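Local coordinates for inner membrane protein (Salmonella typhimurium LT2, PDB 2QJV) that belongs to the KduI/IolB family of the cupin clan, binds nickel in this structure, and is probably an isomerase of sugar acids such as glucuronate, at residues Cys199-Tyr204 with His229-Ile234; Tyr188-Asn193 with Met214-Arg219; Val158-Gly163 with Tyr237-Leu242. The protein carries 2 engineered substitutions. All blocks are in the same frame, centred on the assembly; numbering follows the deposited sequence.

Contact 1: Cys199-Tyr204 with His229-Ile234; sequences CLQRVY and HPVATI. With NI (nickel (II) ion), chain D.
The nickel-binding cupin barrel of the KduI/IolB family contributes this antiparallel strand pair, in which His229 and Pro230 lead into strand 231-233 and run back along 199-204. Gln201 reaches across beside the metal-bearing residue. Its CG stands anti to the backbone N (chi1 -178°) and the chain stays extended, which carries the amide over Val231, with CD 3.5 Å from CG2 of that valine. From there Gln201 NE2 donates to His229 O at 3.2 Å, coming from above the carbonyl plane, while OE1 accepts from His190, so both ends of the buried amide are engaged. In the backbone ladder, Leu200 and Ala232 exchange two hydrogen bonds, the shorter 2.8 Å from Ala232 N to Leu200 O. At Pro230, which has no N-H, the ladder continues through Arg202 N bonded to Pro230 O and a CA-H...O contact from His229 CA to Arg202 O. Pro230 presents CD to Tyr204 CE1 at 3.6 Å, the two side chains crossing at about a right angle. On the face shared with Gln201, Cys199 SG touches Val231 CG1. Arg202 NH1 sits over the centre of the Tyr204 ring and hydrogen-bonds Tyr217 OH of the second subunit, while NE pairs with Asp211. His171, His173 and Glu186 complete the protein ligands of the nickel; two waters also bind the metal, and His229 NE2 holds it at 2.2 Å.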
loop_
_atom_site.group_PDB
_atom_site.type_symbol
_atom_site.label_atom_id
_atom_site.label_comp_id
_atom_site.label_asym_id
_atom_site.label_seq_id
_atom_site.Cartn_x
_atom_site.Cartn_y
_atom_site.Cartn_z
ATOM N N CYS A 199 -19.521 8.068 -8.973
ATOM C CA CYS A 199 -19.021 9.389 -8.685
ATOM C C CYS A 199 -17.621 9.181 -8.111
ATOM O O CYS A 199 -17.199 8.038 -7.828
ATOM C CB CYS A 199 -19.915 10.172 -7.708
ATOM S SG CYS A 199 -19.919 9.601 -6.030
ATOM N N LEU A 200 -16.898 10.281 -7.978
ATOM C CA LEU A 200 -15.582 10.307 -7.357
ATOM C C LEU A 200 -15.672 11.146 -6.071
ATOM O O LEU A 200 -16.016 12.355 -6.097
ATOM C CB LEU A 200 -14.538 10.866 -8.319
ATOM C CG LEU A 200 -14.401 10.094 -9.657
ATOM C CD1 LEU A 200 -13.423 10.782 -10.612
ATOM C CD2 LEU A 200 -13.993 8.628 -9.428
ATOM N N GLN A 201 -15.414 10.498 -4.949
ATOM C CA GLN A 201 -15.451 11.174 -3.634
ATOM C C GLN A 201 -14.023 11.175 -3.075
ATOM O O GLN A 201 -13.336 10.166 -3.130
ATOM C CB GLN A 201 -16.445 10.530 -2.671
ATOM C CG GLN A 201 -16.520 11.264 -1.329
ATOM C CD GLN A 201 -17.748 10.983 -0.489
ATOM O OE1 GLN A 201 -18.443 9.979 -0.661
ATOM N NE2 GLN A 201 -18.002 11.871 0.453
ATOM N N ARG A 202 -13.560 12.325 -2.597
ATOM C CA ARG A 202 -12.223 12.460 -2.066
ATOM C C ARG A 202 -12.309 12.861 -0.591
ATOM O O ARG A 202 -12.990 13.814 -0.250
ATOM C CB ARG A 202 -11.444 13.508 -2.870
ATOM C CG ARG A 202 -10.038 13.732 -2.424
ATOM C CD ARG A 202 -9.500 15.025 -2.941
ATOM N NE ARG A 202 -8.147 15.273 -2.501
ATOM C CZ ARG A 202 -7.543 16.442 -2.578
ATOM N NH1 ARG A 202 -8.203 17.537 -2.987
ATOM N NH2 ARG A 202 -6.299 16.548 -2.165
ATOM N N VAL A 203 -11.652 12.089 0.269
ATOM C CA VAL A 203 -11.531 12.379 1.694
ATOM C C VAL A 203 -10.077 12.763 1.992
ATOM O O VAL A 203 -9.145 11.998 1.788
ATOM C CB VAL A 203 -12.056 11.206 2.584
ATOM C CG1 VAL A 203 -11.854 11.541 4.068
ATOM C CG2 VAL A 203 -13.548 10.933 2.285
ATOM N N TYR A 204 -9.875 13.988 2.463
ATOM C CA TYR A 204 -8.536 14.503 2.666
ATOM C C TYR A 204 -8.404 15.570 3.762
ATOM O O TYR A 204 -9.319 16.355 4.006
ATOM C CB TYR A 204 -7.987 15.068 1.323
ATOM C CG TYR A 204 -8.690 16.337 0.796
ATOM C CD1 TYR A 204 -9.939 16.269 0.181
ATOM C CD2 TYR A 204 -8.098 17.603 0.941
ATOM C CE1 TYR A 204 -10.578 17.436 -0.303
ATOM C CE2 TYR A 204 -8.708 18.727 0.451
ATOM C CZ TYR A 204 -9.962 18.629 -0.194
ATOM O OH TYR A 204 -10.592 19.757 -0.691
ATOM N N HIS A 229 -14.400 16.265 2.450
ATOM C CA HIS A 229 -15.017 15.093 1.800
ATOM C C HIS A 229 -15.967 15.409 0.625
ATOM O O HIS A 229 -17.120 14.908 0.577
ATOM C CB HIS A 229 -15.703 14.226 2.883
ATOM C CG HIS A 229 -16.456 15.015 3.919
ATOM N ND1 HIS A 229 -15.828 15.634 4.984
ATOM C CD2 HIS A 229 -17.776 15.254 4.080
ATOM C CE1 HIS A 229 -16.724 16.200 5.756
ATOM N NE2 HIS A 229 -17.915 15.989 5.229
ATOM N N PRO A 230 -15.482 16.207 -0.340
ATOM C CA PRO A 230 -16.364 16.530 -1.489
ATOM C C PRO A 230 -16.685 15.345 -2.426
ATOM O O PRO A 230 -15.893 14.378 -2.533
ATOM C CB PRO A 230 -15.570 17.612 -2.250
ATOM C CG PRO A 230 -14.141 17.293 -1.902
ATOM C CD PRO A 230 -14.173 16.855 -0.474
ATOM N N VAL A 231 -17.842 15.463 -3.084
ATOM C CA VAL A 231 -18.347 14.510 -4.052
ATOM C C VAL A 231 -18.390 15.158 -5.449
ATOM O O VAL A 231 -19.097 16.159 -5.678
ATOM C CB VAL A 231 -19.752 14.025 -3.661
ATOM C CG1 VAL A 231 -20.394 13.179 -4.781
ATOM C CG2 VAL A 231 -19.725 13.287 -2.288
ATOM N N ALA A 232 -17.646 14.573 -6.381
ATOM C CA ALA A 232 -17.648 15.002 -7.787
ATOM C C ALA A 232 -18.450 13.992 -8.619
ATOM O O ALA A 232 -18.082 12.823 -8.735
ATOM C CB ALA A 232 -16.220 15.201 -8.359
ATOM N N THR A 233 -19.560 14.447 -9.176
ATOM C CA THR A 233 -20.393 13.607 -10.024
ATOM C C THR A 233 -19.896 13.646 -11.495
ATOM O O THR A 233 -19.175 14.542 -11.918
ATOM C CB THR A 233 -21.935 13.972 -9.926
ATOM O OG1 THR A 233 -22.158 15.231 -10.518
ATOM C CG2 THR A 233 -22.445 13.971 -8.476
ATOM N N ILE A 234 -20.369 12.662 -12.257
ATOM C CA ILE A 234 -19.982 12.341 -13.614
ATOM C C ILE A 234 -21.151 12.534 -14.578
ATOM O O ILE A 234 -22.263 12.075 -14.293
ATOM C CB ILE A 234 -19.512 10.817 -13.609
ATOM C CG1 ILE A 234 -18.252 10.652 -12.723
ATOM C CG2 ILE A 234 -19.281 10.252 -14.970
ATOM C CD1 ILE A 234 -17.064 11.444 -13.148
HETATM NI NI NI D . -19.806 16.537 6.158
HETATM O O HOH W 1 -21.062 16.221 4.388
HETATM O O HOH W 2 -21.742 17.185 6.944
#

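Contact 2: Tyr188-Asn193 with Met214-Arg219; sequences YYHRFN and MAVYNR. With SO4 (sulfate ion), chain J.
Arg191 lays its guanidinium flat over that of Arg219, the centres 3.8 Å apart and the planes 24° from parallel. Arg191 lies on a strand of one sheet of the cupin sandwich and Arg219 in the loop that follows a strand of the facing sheet; the short segments 188-193 and 214-217 run at 66° to each other. Two like charges so close would repel, and a sulfate, probably from the crystallisation liquor, very likely offsets this: Arg219 NH1 donates to its O2 and Arg191 NH1 to its O1, both at 2.9 Å. Glu104 adds a salt bridge to Arg191 NE. Asn218 ties the cluster to the backbone. Its OD1 accepts twice, from Arg191 NH1 in the carbonyl plane on a lone pair at 3.0 Å, and from Phe192 N well above that plane; ND2 turns to sulfate O1. A bend at chi2 (-76°) brings CD of Arg191 beside Asn218 OD1. Backbone joins backbone where Arg219 N donates to His190 O at 2.7 Å. Tyr189 runs side by side with Arg219, pointing the same way, and its OH, bonded to Glu104, touches CG of that arginine. Deeper between the sheets, Val216 CG1 packs against His190, 3.5 Å from both CG and CD2, and crosses it at about a right angle. Phe192 puts CZ 3.2 Å from Val216 O.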
loop_
_atom_site.group_PDB
_atom_site.type_symbol
_atom_site.label_atom_id
_atom_site.label_comp_id
_atom_site.label_asym_id
_atom_site.label_seq_id
_atom_site.Cartn_x
_atom_site.Cartn_y
_atom_site.Cartn_z
ATOM N N TYR A 188 -21.776 8.135 4.101
ATOM C CA TYR A 188 -22.420 8.451 2.833
ATOM C C TYR A 188 -22.901 7.122 2.266
ATOM O O TYR A 188 -22.104 6.219 2.101
ATOM C CB TYR A 188 -21.440 9.036 1.801
ATOM C CG TYR A 188 -21.158 10.517 1.937
ATOM C CD1 TYR A 188 -20.504 11.003 3.051
ATOM C CD2 TYR A 188 -21.550 11.435 0.955
ATOM C CE1 TYR A 188 -20.258 12.337 3.207
ATOM C CE2 TYR A 188 -21.308 12.783 1.114
ATOM C CZ TYR A 188 -20.656 13.219 2.238
ATOM O OH TYR A 188 -20.422 14.538 2.375
ATOM N N TYR A 189 -24.183 7.026 1.959
ATOM C CA TYR A 189 -24.762 5.881 1.274
ATOM C C TYR A 189 -25.189 6.416 -0.098
ATOM O O TYR A 189 -26.213 7.128 -0.216
ATOM C CB TYR A 189 -25.929 5.280 2.057
ATOM C CG TYR A 189 -26.683 4.173 1.332
ATOM C CD1 TYR A 189 -26.041 2.964 0.971
ATOM C CD2 TYR A 189 -28.052 4.280 1.085
ATOM C CE1 TYR A 189 -26.719 1.955 0.320
ATOM C CE2 TYR A 189 -28.763 3.249 0.441
ATOM C CZ TYR A 189 -28.089 2.088 0.050
ATOM O OH TYR A 189 -28.791 1.088 -0.565
ATOM N N HIS A 190 -24.469 5.982 -1.139
ATOM C CA HIS A 190 -24.649 6.496 -2.492
ATOM C C HIS A 190 -25.536 5.662 -3.417
ATOM O O HIS A 190 -25.529 4.419 -3.379
ATOM C CB HIS A 190 -23.304 6.636 -3.214
ATOM C CG HIS A 190 -22.445 7.757 -2.709
ATOM N ND1 HIS A 190 -22.441 9.007 -3.297
ATOM C CD2 HIS A 190 -21.531 7.800 -1.712
ATOM C CE1 HIS A 190 -21.558 9.772 -2.671
ATOM N NE2 HIS A 190 -20.978 9.058 -1.716
ATOM N N ARG A 191 -26.272 6.389 -4.248
ATOM C CA ARG A 191 -27.159 5.825 -5.276
ATOM C C ARG A 191 -26.982 6.621 -6.573
ATOM O O ARG A 191 -26.668 7.834 -6.546
ATOM C CB ARG A 191 -28.623 5.815 -4.810
ATOM C CG ARG A 191 -28.870 5.057 -3.501
ATOM C CD ARG A 191 -28.859 3.528 -3.648
ATOM N NE ARG A 191 -30.207 3.013 -3.797
ATOM C CZ ARG A 191 -30.866 2.830 -4.923
ATOM N NH1 ARG A 191 -30.330 3.064 -6.097
ATOM N NH2 ARG A 191 -32.097 2.396 -4.859
ATOM N N PHE A 192 -27.194 5.928 -7.706
ATOM C CA PHE A 192 -27.059 6.491 -9.054
ATOM C C PHE A 192 -28.237 6.184 -9.958
ATOM O O PHE A 192 -28.909 5.140 -9.819
ATOM C CB PHE A 192 -25.748 6.018 -9.721
ATOM C CG PHE A 192 -24.552 6.422 -8.964
ATOM C CD1 PHE A 192 -23.967 7.683 -9.170
ATOM C CD2 PHE A 192 -24.049 5.601 -7.959
ATOM C CE1 PHE A 192 -22.920 8.085 -8.375
ATOM C CE2 PHE A 192 -23.018 6.027 -7.148
ATOM C CZ PHE A 192 -22.435 7.242 -7.375
ATOM N N ASN A 193 -28.512 7.157 -10.826
ATOM C CA ASN A 193 -29.508 7.074 -11.865
ATOM C C ASN A 193 -28.932 7.625 -13.179
ATOM O O ASN A 193 -28.614 8.829 -13.274
ATOM C CB ASN A 193 -30.823 7.786 -11.482
ATOM C CG ASN A 193 -31.921 7.521 -12.479
ATOM O OD1 ASN A 193 -32.073 6.414 -12.960
ATOM N ND2 ASN A 193 -32.675 8.552 -12.818
HETATM N N MSE A 214 -11.832 7.810 -4.234
HETATM C CA MSE A 214 -12.464 6.539 -4.521
HETATM C C MSE A 214 -13.550 6.757 -5.558
HETATM O O MSE A 214 -14.181 7.805 -5.615
HETATM C CB MSE A 214 -13.168 5.955 -3.279
HETATM C CG MSE A 214 -12.353 5.818 -1.978
HETATM SE SE MSE A 214 -13.393 6.056 -0.312
HETATM C CE MSE A 214 -13.439 7.957 -0.304
ATOM N N ALA A 215 -13.767 5.718 -6.349
ATOM C CA ALA A 215 -14.791 5.613 -7.371
ATOM C C ALA A 215 -15.961 4.906 -6.661
ATOM O O ALA A 215 -15.839 3.698 -6.295
ATOM C CB ALA A 215 -14.296 4.842 -8.548
ATOM N N VAL A 216 -17.091 5.603 -6.484
ATOM C CA VAL A 216 -18.216 5.109 -5.692
ATOM C C VAL A 216 -19.360 4.668 -6.601
ATOM O O VAL A 216 -19.796 5.422 -7.440
ATOM C CB VAL A 216 -18.717 6.179 -4.705
ATOM C CG1 VAL A 216 -19.814 5.628 -3.777
ATOM C CG2 VAL A 216 -17.501 6.757 -3.910
ATOM N N TYR A 217 -19.804 3.427 -6.444
ATOM C CA TYR A 217 -20.893 2.874 -7.249
ATOM C C TYR A 217 -22.176 2.683 -6.421
ATOM O O TYR A 217 -22.213 2.957 -5.224
ATOM C CB TYR A 217 -20.442 1.580 -7.939
ATOM C CG TYR A 217 -19.458 1.755 -9.098
ATOM C CD1 TYR A 217 -18.085 1.979 -8.862
ATOM C CD2 TYR A 217 -19.876 1.612 -10.428
ATOM C CE1 TYR A 217 -17.191 2.115 -9.894
ATOM C CE2 TYR A 217 -18.962 1.735 -11.481
ATOM C CZ TYR A 217 -17.611 1.976 -11.201
ATOM O OH TYR A 217 -16.695 2.048 -12.237
ATOM N N ASN A 218 -23.246 2.312 -7.115
ATOM C CA ASN A 218 -24.586 2.165 -6.539
ATOM C C ASN A 218 -24.662 1.268 -5.291
ATOM O O ASN A 218 -24.229 0.106 -5.268
ATOM C CB ASN A 218 -25.541 1.693 -7.661
ATOM C CG ASN A 218 -27.014 1.951 -7.371
ATOM O OD1 ASN A 218 -27.364 2.958 -6.765
ATOM N ND2 ASN A 218 -27.896 1.085 -7.906
ATOM N N ARG A 219 -25.163 1.878 -4.223
ATOM C CA ARG A 219 -25.321 1.267 -2.903
ATOM C C ARG A 219 -24.021 1.098 -2.086
ATOM O O ARG A 219 -24.035 0.436 -1.043
ATOM C CB ARG A 219 -26.096 -0.058 -3.000
ATOM C CG ARG A 219 -27.439 0.099 -3.583
ATOM C CD ARG A 219 -28.162 -1.183 -3.560
ATOM N NE ARG A 219 -29.611 -1.025 -3.697
ATOM C CZ ARG A 219 -30.264 -0.944 -4.835
ATOM N NH1 ARG A 219 -29.607 -0.971 -6.000
ATOM N NH2 ARG A 219 -31.596 -0.831 -4.799
HETATM S S SO4 J . -31.616 0.351 -8.578
HETATM O O1 SO4 J . -30.901 1.643 -8.521
HETATM O O2 SO4 J . -30.732 -0.806 -8.619
HETATM O O3 SO4 J . -32.324 0.245 -9.869
HETATM O O4 SO4 J . -32.587 0.306 -7.477
#

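Contact 3: Val158-Gly163 with Tyr237-Leu242; sequences VYTNAG and YDNYYL. Engineered in segment 158-163: Ala162 (natural residue Glu).
The Tyr159 ring takes the edge of Tyr240 on one face: Tyr240 CD2 sits above it, offset toward the rim and 3.6 Å from Tyr159 CE2, in a T-shaped pair with planes at 66°. On the opposite side of the strands the Tyr241 ring has Val158 O over one face, and Val158 CB lies 3.6 Å from Tyr241 CE1. Tyr241 CG occupies the position between the backbone N and the carbonyl carbon (chi1 51°); the ring lies beside Val158, the two side chains running side by side and pointing the same way. Both tyrosine hydroxyls on the Tyr159 face have partners elsewhere, Pro78 O for Tyr159 and Glu157 for Tyr240, while Tyr241 OH bonds Ser166 and Ser167. Strands 154-160 and 238-246 are antiparallel neighbours in one sheet of the C-terminal cupin sandwich, and four backbone bonds join them here. Val158 with Tyr241 and Thr160 with Asn239 are hydrogen-bonded pairs; Tyr159 with Tyr240 is the non-hydrogen-bonded pair between. In the first, Val158 N meets Tyr241 O at 2.9 Å. In the second, Thr160 N approaches Asn239 O from above the carbonyl plane. A water bridges the two strands: it donates to Val158 O and to Asn239 OD1 (2.8 Å) and shares a bond with Thr160 OG1 at 2.7 Å. Thr160 OG1 also bonds Ser166 OG. Asn239 ND2, at the other end of that amide, bonds His190. A second water donates both to Asn161 OD1 and to Asn239 O. Past the end of strand 154-160, Asp238 extends the pairing through its side chain, taking the N-H of Ala162, an engineered residue, on the anti lone pair of OD1 at 2.9 Å. Ala162 CB rests against Tyr237 N at 3.5 Å.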
loop_
_atom_site.group_PDB
_atom_site.type_symbol
_atom_site.label_atom_id
_atom_site.label_comp_id
_atom_site.label_asym_id
_atom_site.label_seq_id
_atom_site.Cartn_x
_atom_site.Cartn_y
_atom_site.Cartn_z
ATOM N N VAL A 158 -29.185 14.139 0.160
ATOM C CA VAL A 158 -28.810 15.131 -0.827
ATOM C C VAL A 158 -28.829 14.557 -2.259
ATOM O O VAL A 158 -28.432 13.401 -2.468
ATOM C CB VAL A 158 -27.386 15.698 -0.502
ATOM C CG1 VAL A 158 -26.948 16.777 -1.528
ATOM C CG2 VAL A 158 -27.330 16.243 0.939
ATOM N N TYR A 159 -29.329 15.377 -3.194
ATOM C CA TYR A 159 -29.422 15.063 -4.614
ATOM C C TYR A 159 -28.512 15.975 -5.375
ATOM O O TYR A 159 -28.662 17.188 -5.333
ATOM C CB TYR A 159 -30.829 15.234 -5.167
ATOM C CG TYR A 159 -31.836 14.351 -4.535
ATOM C CD1 TYR A 159 -32.381 14.663 -3.292
ATOM C CD2 TYR A 159 -32.294 13.235 -5.194
ATOM C CE1 TYR A 159 -33.329 13.858 -2.707
ATOM C CE2 TYR A 159 -33.235 12.422 -4.619
ATOM C CZ TYR A 159 -33.770 12.737 -3.394
ATOM O OH TYR A 159 -34.695 11.897 -2.836
ATOM N N THR A 160 -27.560 15.362 -6.085
ATOM C CA THR A 160 -26.566 16.078 -6.860
ATOM C C THR A 160 -26.716 15.652 -8.322
ATOM O O THR A 160 -26.405 14.533 -8.683
ATOM C CB THR A 160 -25.125 15.852 -6.323
ATOM O OG1 THR A 160 -25.100 16.027 -4.895
ATOM C CG2 THR A 160 -24.091 16.842 -7.015
ATOM N N ASN A 161 -27.154 16.568 -9.160
ATOM C CA ASN A 161 -27.314 16.249 -10.594
ATOM C C ASN A 161 -25.969 16.087 -11.300
ATOM O O ASN A 161 -24.950 16.670 -10.876
ATOM C CB ASN A 161 -28.244 17.264 -11.249
ATOM C CG ASN A 161 -29.668 17.165 -10.704
ATOM O OD1 ASN A 161 -30.050 16.188 -10.028
ATOM N ND2 ASN A 161 -30.450 18.155 -11.003
ATOM N N ALA A 162 -25.964 15.208 -12.307
ATOM C CA ALA A 162 -24.751 14.827 -13.045
ATOM C C ALA A 162 -23.983 16.071 -13.497
ATOM O O ALA A 162 -24.555 16.950 -14.158
ATOM C CB ALA A 162 -25.095 13.928 -14.241
ATOM N N GLY A 163 -22.699 16.086 -13.120
ATOM C CA GLY A 163 -21.789 17.191 -13.408
ATOM C C GLY A 163 -21.401 17.952 -12.144
ATOM O O GLY A 163 -20.176 18.135 -11.872
ATOM N N TYR A 237 -24.759 10.546 -15.028
ATOM C CA TYR A 237 -25.162 9.860 -13.798
ATOM C C TYR A 237 -25.504 10.773 -12.635
ATOM O O TYR A 237 -24.627 11.329 -11.960
ATOM C CB TYR A 237 -24.090 8.862 -13.367
ATOM C CG TYR A 237 -23.884 7.791 -14.405
ATOM C CD1 TYR A 237 -24.867 6.821 -14.626
ATOM C CD2 TYR A 237 -22.713 7.725 -15.159
ATOM C CE1 TYR A 237 -24.691 5.835 -15.566
ATOM C CE2 TYR A 237 -22.548 6.724 -16.148
ATOM C CZ TYR A 237 -23.537 5.807 -16.332
ATOM O OH TYR A 237 -23.359 4.814 -17.278
ATOM N N ASP A 238 -26.807 10.918 -12.434
ATOM C CA ASP A 238 -27.338 11.645 -11.281
ATOM C C ASP A 238 -26.999 10.854 -9.989
ATOM O O ASP A 238 -26.933 9.609 -9.967
ATOM C CB ASP A 238 -28.847 11.895 -11.385
ATOM C CG ASP A 238 -29.231 12.898 -12.438
ATOM O OD1 ASP A 238 -28.452 13.804 -12.809
ATOM O OD2 ASP A 238 -30.361 12.753 -12.900
ATOM N N ASN A 239 -26.726 11.598 -8.927
ATOM C CA ASN A 239 -26.324 11.052 -7.640
ATOM C C ASN A 239 -27.306 11.451 -6.520
ATOM O O ASN A 239 -27.997 12.466 -6.589
ATOM C CB ASN A 239 -24.866 11.488 -7.346
ATOM C CG ASN A 239 -24.320 11.072 -5.955
ATOM O OD1 ASN A 239 -24.079 11.962 -5.138
ATOM N ND2 ASN A 239 -24.085 9.747 -5.689
ATOM N N TYR A 240 -27.381 10.568 -5.540
ATOM C CA TYR A 240 -28.107 10.716 -4.328
ATOM C C TYR A 240 -27.221 10.125 -3.235
ATOM O O TYR A 240 -26.504 9.147 -3.472
ATOM C CB TYR A 240 -29.452 9.959 -4.397
ATOM C CG TYR A 240 -30.085 9.635 -3.063
ATOM C CD1 TYR A 240 -29.683 8.492 -2.350
ATOM C CD2 TYR A 240 -31.055 10.449 -2.494
ATOM C CE1 TYR A 240 -30.208 8.184 -1.116
ATOM C CE2 TYR A 240 -31.639 10.120 -1.268
ATOM C CZ TYR A 240 -31.207 8.981 -0.578
ATOM O OH TYR A 240 -31.733 8.606 0.643
ATOM N N TYR A 241 -27.237 10.738 -2.059
ATOM C CA TYR A 241 -26.679 10.089 -0.872
ATOM C C TYR A 241 -27.431 10.428 0.401
ATOM O O TYR A 241 -27.984 11.519 0.551
ATOM C CB TYR A 241 -25.155 10.321 -0.688
ATOM C CG TYR A 241 -24.683 11.759 -0.758
ATOM C CD1 TYR A 241 -24.830 12.630 0.338
ATOM C CD2 TYR A 241 -24.055 12.243 -1.910
ATOM C CE1 TYR A 241 -24.386 13.927 0.280
ATOM C CE2 TYR A 241 -23.612 13.539 -1.981
ATOM C CZ TYR A 241 -23.774 14.388 -0.873
ATOM O OH TYR A 241 -23.303 15.678 -0.928
ATOM N N LEU A 242 -27.497 9.419 1.281
ATOM C CA LEU A 242 -28.064 9.515 2.605
ATOM C C LEU A 242 -26.899 9.527 3.577
ATOM O O LEU A 242 -26.039 8.624 3.536
ATOM C CB LEU A 242 -29.016 8.355 2.892
ATOM C CG LEU A 242 -29.655 8.221 4.260
ATOM C CD1 LEU A 242 -30.622 9.392 4.580
ATOM C CD2 LEU A 242 -30.388 6.854 4.337
HETATM O O HOH W 3 -26.115 13.644 -4.210
HETATM O O HOH W 4 -29.728 13.655 -8.479
#

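How the contacts relate
The three contacts pack on one side of the chain's centre, and along the chain contacts 1 and 2 both fall inside the loop closed by contact 3. Contact 2 spans the two sheets: its strand 188-193 lies beside 238-242 of contact 3, with Arg191 N 2.9 Å from Tyr240 O, and its strand 214-217 lies beside 199-204 of contact 1, with Cys199 O 2.8 Å from Val216 N. His190 links all three, bonding Gln201 of contact 1 and Asn239 of contact 3. Contact 1 supplies His229, one of the four protein ligands of the nickel; the side chains of Tyr241 and His190 are about 8 and 11 Å from the metal. Thr233 OG1 bonds Asn161 O, joining contacts 1 and 3.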